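Local coordinates for attaching and effacing protein, pathogenesis factor (Escherichia coli, PDB 4E9L) that probably acts as a surface adhesin of the intimin/invasin family, this chain being a tandem run of its immunoglobulin-like domains, at residues Val302-Thr307 and Thr312-Thr317; Val169-Lys172 and Ala178-Asn181; Phe318-Ala323 and Thr329-Asp334. All coordinates share one frame; numbering follows the deposited sequence.

Contact 1. Residues Val302-Thr307 and Thr312-Thr317; sequences VADNKT and TTTELT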
# COMPACT_ATOMS: atom_id res chain seq x y z
N VAL A 302 -21.55 -14.17 -33.27
CA VAL A 302 -21.98 -14.68 -34.60
C VAL A 302 -22.36 -16.16 -34.45
O VAL A 302 -21.91 -16.80 -33.50
CB VAL A 302 -20.90 -14.48 -35.71
CG1 VAL A 302 -20.56 -13.00 -35.92
CG2 VAL A 302 -19.63 -15.28 -35.42
N ALA A 303 -23.12 -16.72 -35.42
CA ALA A 303 -23.49 -18.13 -35.48
C ALA A 303 -22.97 -18.64 -36.82
O ALA A 303 -22.71 -17.82 -37.69
CB ALA A 303 -25.01 -18.26 -35.41
N ASP A 304 -22.77 -19.96 -36.98
CA ASP A 304 -22.32 -20.53 -38.27
C ASP A 304 -23.48 -20.67 -39.30
O ASP A 304 -23.25 -20.94 -40.47
CB ASP A 304 -21.56 -21.87 -38.08
CG ASP A 304 -22.36 -23.03 -37.50
OD1 ASP A 304 -23.60 -22.97 -37.54
OD2 ASP A 304 -21.75 -24.04 -37.11
N ASN A 305 -24.73 -20.50 -38.83
CA ASN A 305 -25.93 -20.58 -39.67
C ASN A 305 -26.95 -19.56 -39.14
O ASN A 305 -27.37 -19.67 -37.99
CB ASN A 305 -26.52 -22.00 -39.58
CG ASN A 305 -27.65 -22.33 -40.55
OD1 ASN A 305 -28.13 -21.49 -41.32
ND2 ASN A 305 -28.08 -23.58 -40.54
N LYS A 306 -27.35 -18.58 -39.97
CA LYS A 306 -28.35 -17.58 -39.59
C LYS A 306 -29.80 -18.09 -39.72
O LYS A 306 -30.71 -17.46 -39.18
CB LYS A 306 -28.16 -16.25 -40.32
CG LYS A 306 -28.02 -16.34 -41.84
CD LYS A 306 -27.71 -14.98 -42.47
CE LYS A 306 -26.30 -14.51 -42.24
NZ LYS A 306 -26.08 -13.15 -42.77
N THR A 307 -30.01 -19.22 -40.43
CA THR A 307 -31.35 -19.81 -40.62
C THR A 307 -31.35 -21.30 -40.22
O THR A 307 -31.61 -22.16 -41.07
CB THR A 307 -31.87 -19.60 -42.07
OG1 THR A 307 -31.07 -20.41 -42.95
CG2 THR A 307 -31.88 -18.13 -42.51
N THR A 312 -32.17 -28.37 -34.36
CA THR A 312 -30.84 -28.70 -34.87
C THR A 312 -29.85 -27.82 -34.07
O THR A 312 -30.25 -27.19 -33.10
CB THR A 312 -30.70 -28.51 -36.39
OG1 THR A 312 -30.80 -27.12 -36.69
CG2 THR A 312 -31.69 -29.37 -37.23
N THR A 313 -28.58 -27.80 -34.45
CA THR A 313 -27.58 -27.01 -33.73
C THR A 313 -26.88 -26.02 -34.63
O THR A 313 -26.85 -26.19 -35.86
CB THR A 313 -26.52 -27.91 -33.05
OG1 THR A 313 -25.86 -28.66 -34.06
CG2 THR A 313 -27.10 -28.85 -31.98
N THR A 314 -26.32 -24.99 -34.01
CA THR A 314 -25.48 -24.01 -34.65
C THR A 314 -24.39 -23.63 -33.66
O THR A 314 -24.66 -23.55 -32.46
CB THR A 314 -26.27 -22.82 -35.28
OG1 THR A 314 -25.35 -22.06 -36.05
CG2 THR A 314 -26.94 -21.91 -34.23
N GLU A 315 -23.17 -23.44 -34.15
CA GLU A 315 -22.03 -23.04 -33.33
C GLU A 315 -22.08 -21.51 -33.14
O GLU A 315 -22.25 -20.78 -34.11
CB GLU A 315 -20.73 -23.42 -34.06
CG GLU A 315 -19.49 -23.18 -33.24
CD GLU A 315 -18.20 -23.33 -34.02
OE1 GLU A 315 -17.91 -22.47 -34.89
OE2 GLU A 315 -17.45 -24.29 -33.73
N LEU A 316 -21.91 -21.05 -31.90
CA LEU A 316 -21.87 -19.62 -31.56
C LEU A 316 -20.42 -19.26 -31.33
O LEU A 316 -19.70 -20.03 -30.68
CB LEU A 316 -22.67 -19.34 -30.24
CG LEU A 316 -24.17 -19.67 -30.27
CD1 LEU A 316 -24.84 -19.25 -28.95
CD2 LEU A 316 -24.86 -19.04 -31.50
N THR A 317 -19.98 -18.11 -31.86
CA THR A 317 -18.61 -17.60 -31.65
C THR A 317 -18.73 -16.23 -31.01
O THR A 317 -19.25 -15.29 -31.63
CB THR A 317 -17.75 -17.60 -32.93
OG1 THR A 317 -17.67 -18.93 -33.44
CG2 THR A 317 -16.31 -17.11 -32.67
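Val302 and Thr317 form an antiparallel hydrogen-bonded pair in the beta hairpin of strands 300-303 and 313-319, part of an immunoglobulin-like domain of the invasin family. Two backbone bonds join them, Val302 N to Thr317 O (3.0 Å) and Thr317 N to Val302 O (2.9 Å), and their side chains lie side by side, Val302 CG2 at 3.9 Å from Thr317 CB. One residue on, Ala303 and Leu316 make a non-hydrogen-bonded pair whose side chains leave by the other face of the sheet. There Leu316 sends CD2 to within 4.0 Å of Ala303 CB, and both residues pack on Leu391 of strand 391-395.

Past this pair the first strand ends, and Asp304 takes over. Asp304 N donates to Glu315 O (3.0 Å). Its CB already points at the partner strand, and with chi1 at 64° the carboxylate comes up to Glu315 N, which gives weak bonds to both oxygens; Asp304 OD2 also lies 3.3 Å from Glu315 CB. The Thr314 and Asp304 side chains run antiparallel, overlapping as they pass. Beyond them the chain turns at Asn305, whose OD1 accepts from Thr307 N in an Asx turn, while Thr314 and Leu316 bond through their backbones to strand 361-367. At the centre of the polar cluster, Thr314 OG1 donates to Asp304 OD1 over a very short 2.5 Å.

Contact 2. Residues Val169-Lys172 and Ala178-Asn181; sequences VMPK and AAAN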
# COMPACT_ATOMS: atom_id res chain seq x y z
N VAL A 169 14.82 12.07 29.97
CA VAL A 169 15.95 12.04 30.91
C VAL A 169 15.64 12.93 32.11
O VAL A 169 15.29 14.11 31.95
CB VAL A 169 17.30 12.42 30.22
CG1 VAL A 169 18.49 12.27 31.17
CG2 VAL A 169 17.53 11.59 28.95
N MET A 170 15.78 12.36 33.31
CA MET A 170 15.57 13.08 34.56
C MET A 170 16.79 12.85 35.49
O MET A 170 17.13 11.68 35.76
CB MET A 170 14.24 12.62 35.22
CG MET A 170 14.03 13.07 36.69
SD MET A 170 13.76 14.88 36.90
CE MET A 170 12.03 15.02 36.40
N PRO A 171 17.46 13.92 36.00
CA PRO A 171 18.51 13.68 37.01
C PRO A 171 17.83 13.32 38.33
O PRO A 171 16.67 13.71 38.58
CB PRO A 171 19.23 15.02 37.11
CG PRO A 171 18.18 16.03 36.76
CD PRO A 171 17.21 15.37 35.82
N LYS A 172 18.52 12.53 39.15
CA LYS A 172 18.02 12.06 40.43
C LYS A 172 19.08 12.15 41.52
O LYS A 172 20.28 12.06 41.25
CB LYS A 172 17.43 10.64 40.31
CG LYS A 172 16.16 10.57 39.40
CD LYS A 172 15.40 9.28 39.55
CE LYS A 172 14.09 9.32 38.80
NZ LYS A 172 13.59 7.95 38.51
N ALA A 178 15.52 15.48 40.52
CA ALA A 178 16.41 16.59 40.79
C ALA A 178 16.28 17.75 39.79
O ALA A 178 17.14 18.64 39.75
CB ALA A 178 17.84 16.09 40.91
N ALA A 179 15.16 17.77 39.02
CA ALA A 179 14.80 18.85 38.10
C ALA A 179 13.28 18.95 38.10
O ALA A 179 12.61 17.98 38.44
CB ALA A 179 15.33 18.58 36.69
N ALA A 180 12.74 20.12 37.71
CA ALA A 180 11.29 20.37 37.71
C ALA A 180 10.57 19.45 36.74
O ALA A 180 9.52 18.93 37.07
CB ALA A 180 11.00 21.83 37.37
N ASN A 181 11.16 19.23 35.56
CA ASN A 181 10.58 18.33 34.55
C ASN A 181 11.69 17.55 33.86
O ASN A 181 12.82 18.02 33.83
CB ASN A 181 9.76 19.13 33.53
CG ASN A 181 8.45 19.60 34.12
OD1 ASN A 181 7.64 18.81 34.61
ND2 ASN A 181 8.28 20.89 34.17
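Met170 and Pro171 present two differently shaped apolar surfaces to Ala178 and Ala179, across a turn in one of the invasin-type immunoglobulin-like domains. The side chain of Met170 starts out with CG opposite the backbone N (chi1 168°), then bends at chi2 and again at chi3, and this fold carries its end alongside the backbone of 178-181. Met170 SD lies 3.6 Å from Ala179 O and 4.0 Å from Ala179 CB, and CE reaches both Ala179 O and the carbonyl carbon of Asn181, each at 3.6 Å. The methionine therefore meets mostly main-chain atoms at its tip and touches a methyl group only through sulfur.

Pro171 works from the neighbouring position. Ala179 CB sits against its ring at CD and CG, 3.8 Å from Pro171 CD, while Ala178 CB lies farther along, beside Pro171 CB and CG. The methyl of Ala179 thus touches both the proline ring and the methionine sulfur. One backbone bond ties the two segments: Ala178 N donates to Pro171 O at 2.9 Å, with an N-H...O angle of 152°. The same oxygen is 3.5 Å from Ala178 CB. Ala179 N is buried here without a partner in the model.

Met170 and Lys172 bond through their backbones to Ser132 and Asp129, at and just before strand 132-134. Pro171 and Ala179 both pack on Ile96 of strand 95-99, and Ala178 O accepts from the indole NE1 of Trp113 in strand 108-114.

Contact 3. Residues Phe318-Ala323 and Thr329-Asp334; sequences FTMKDA and TGLKPD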
# COMPACT_ATOMS: atom_id res chain seq x y z
N PHE A 318 -18.28 -16.14 -29.76
CA PHE A 318 -18.35 -14.93 -28.96
C PHE A 318 -16.96 -14.35 -28.76
O PHE A 318 -16.10 -15.02 -28.20
CB PHE A 318 -19.09 -15.19 -27.64
CG PHE A 318 -19.09 -14.03 -26.68
CD1 PHE A 318 -19.66 -12.81 -27.03
CD2 PHE A 318 -18.49 -14.15 -25.43
CE1 PHE A 318 -19.63 -11.72 -26.15
CE2 PHE A 318 -18.45 -13.05 -24.55
CZ PHE A 318 -19.01 -11.84 -24.93
N THR A 319 -16.72 -13.11 -29.29
CA THR A 319 -15.42 -12.43 -29.20
C THR A 319 -15.58 -11.33 -28.18
O THR A 319 -16.41 -10.44 -28.36
CB THR A 319 -14.96 -11.90 -30.57
OG1 THR A 319 -14.78 -13.02 -31.42
CG2 THR A 319 -13.65 -11.08 -30.49
N MET A 320 -14.82 -11.40 -27.11
CA MET A 320 -14.96 -10.45 -26.04
C MET A 320 -13.76 -9.51 -25.93
O MET A 320 -12.62 -9.96 -25.82
CB MET A 320 -15.24 -11.21 -24.74
CG MET A 320 -15.29 -10.35 -23.53
SD MET A 320 -16.22 -11.07 -22.17
CE MET A 320 -15.34 -12.55 -21.85
N LYS A 321 -14.03 -8.20 -25.97
CA LYS A 321 -12.99 -7.19 -25.82
C LYS A 321 -13.35 -6.16 -24.73
O LYS A 321 -14.53 -5.97 -24.42
CB LYS A 321 -12.75 -6.48 -27.15
CG LYS A 321 -12.02 -7.33 -28.18
CD LYS A 321 -11.72 -6.52 -29.43
CE LYS A 321 -11.22 -7.38 -30.58
NZ LYS A 321 -12.35 -8.04 -31.28
N ASP A 322 -12.33 -5.45 -24.21
CA ASP A 322 -12.50 -4.35 -23.24
C ASP A 322 -12.66 -3.02 -24.02
O ASP A 322 -12.73 -3.04 -25.26
CB ASP A 322 -11.37 -4.35 -22.19
CG ASP A 322 -9.99 -3.89 -22.64
OD1 ASP A 322 -9.84 -3.47 -23.82
OD2 ASP A 322 -9.05 -3.93 -21.82
N ALA A 323 -12.73 -1.88 -23.31
CA ALA A 323 -12.91 -0.55 -23.91
C ALA A 323 -11.75 -0.09 -24.78
O ALA A 323 -11.91 0.83 -25.60
CB ALA A 323 -13.21 0.49 -22.83
N THR A 329 -9.70 -12.48 -21.80
CA THR A 329 -9.36 -13.90 -21.66
C THR A 329 -9.63 -14.46 -20.25
O THR A 329 -9.63 -13.70 -19.28
CB THR A 329 -7.91 -14.11 -22.17
OG1 THR A 329 -7.65 -15.49 -22.41
CG2 THR A 329 -6.84 -13.53 -21.24
N GLY A 330 -9.85 -15.78 -20.16
CA GLY A 330 -10.06 -16.50 -18.91
C GLY A 330 -11.34 -16.17 -18.18
O GLY A 330 -11.44 -16.39 -16.96
N LEU A 331 -12.35 -15.68 -18.91
CA LEU A 331 -13.61 -15.27 -18.31
C LEU A 331 -14.78 -15.92 -19.02
O LEU A 331 -15.24 -15.46 -20.09
CB LEU A 331 -13.70 -13.73 -18.29
CG LEU A 331 -14.99 -13.09 -17.80
CD1 LEU A 331 -15.26 -13.40 -16.33
CD2 LEU A 331 -14.97 -11.59 -18.06
N LYS A 332 -15.26 -17.02 -18.42
CA LYS A 332 -16.39 -17.78 -18.93
C LYS A 332 -17.76 -17.06 -18.90
O LYS A 332 -18.30 -16.74 -17.83
CB LYS A 332 -16.46 -19.19 -18.31
CG LYS A 332 -16.61 -20.30 -19.36
CD LYS A 332 -15.36 -20.51 -20.23
CE LYS A 332 -14.37 -21.50 -19.64
NZ LYS A 332 -14.92 -22.88 -19.57
N PRO A 333 -18.37 -16.92 -20.08
CA PRO A 333 -19.70 -16.30 -20.15
C PRO A 333 -20.79 -17.14 -19.48
O PRO A 333 -20.59 -18.33 -19.23
CB PRO A 333 -19.95 -16.17 -21.66
CG PRO A 333 -18.56 -16.29 -22.29
CD PRO A 333 -17.88 -17.27 -21.43
N ASP A 334 -21.93 -16.50 -19.16
CA ASP A 334 -23.08 -17.16 -18.56
C ASP A 334 -23.92 -17.75 -19.72
O ASP A 334 -23.56 -17.61 -20.90
CB ASP A 334 -23.95 -16.12 -17.80
CG ASP A 334 -23.23 -15.24 -16.78
OD1 ASP A 334 -22.35 -15.77 -16.07
OD2 ASP A 334 -23.59 -14.05 -16.66
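Met320 reaches across to Leu331 with its terminal methyl, the part of its side chain that makes the contact. From CB, which points toward the 329-334 segment, the chain runs outward, CG trans to the main-chain nitrogen (chi1 174°), and stays nearly extended through CG to SD. CB, CG and SD make no close contact with 329-334. A bend at chi3 (61°) then turns CE of Met320 onto the leucine, where it lies 3.4 Å from Leu331 O and 3.9 Å from Leu331 CD2. CB and CG of Leu331 are scarcely farther, each 4.1 Å from Met320 CE, so the methyl rests against the leucine's branch and its carbonyl oxygen together. The two side chains cross at about a right angle.

Phe318, two residues earlier, makes the second touch. The Phe318 and Pro333 side chains come from facing backbones and pass alongside one another, and Pro333 CG approaches the ring obliquely, 3.8 Å from Phe318 CD2 and 4.0 Å from Phe318 CE2.

Tyr362 of strand 361-367 packs on Phe318, Met320 and Pro333, and its hydroxyl receives a bond from Leu331 N. Val381 of strand 373-381 meets Phe318, Met320 and Leu331. Phe318, Met320, Leu331 and Pro333 thereby join the hydrophobic filling between two sheets, the arrangement of an immunoglobulin-like beta sandwich, here with a connecting loop laid against residues 318-320.

Contacts 1 and 3 belong to one invasin-type domain and share strand 313-319: residues 312-317 pair with the edge strand 300-303 in contact 1, and the chain runs straight on into 318-323 of contact 3, their centres about 18 Å apart. Contact 1 thus builds the sheet outward, whereas contact 3 packs Phe318 and Met320 against the loop leading to strand 337-339. Contact 2 lies in a different domain of the series, on the opposite side of the chain's centre, about 91 Å from contact 1 and 72 Å from contact 3 between centres. Even the nearest atoms of contacts 2 and 3 are about 59 Å apart, consistent with an elongated tandem adhesin.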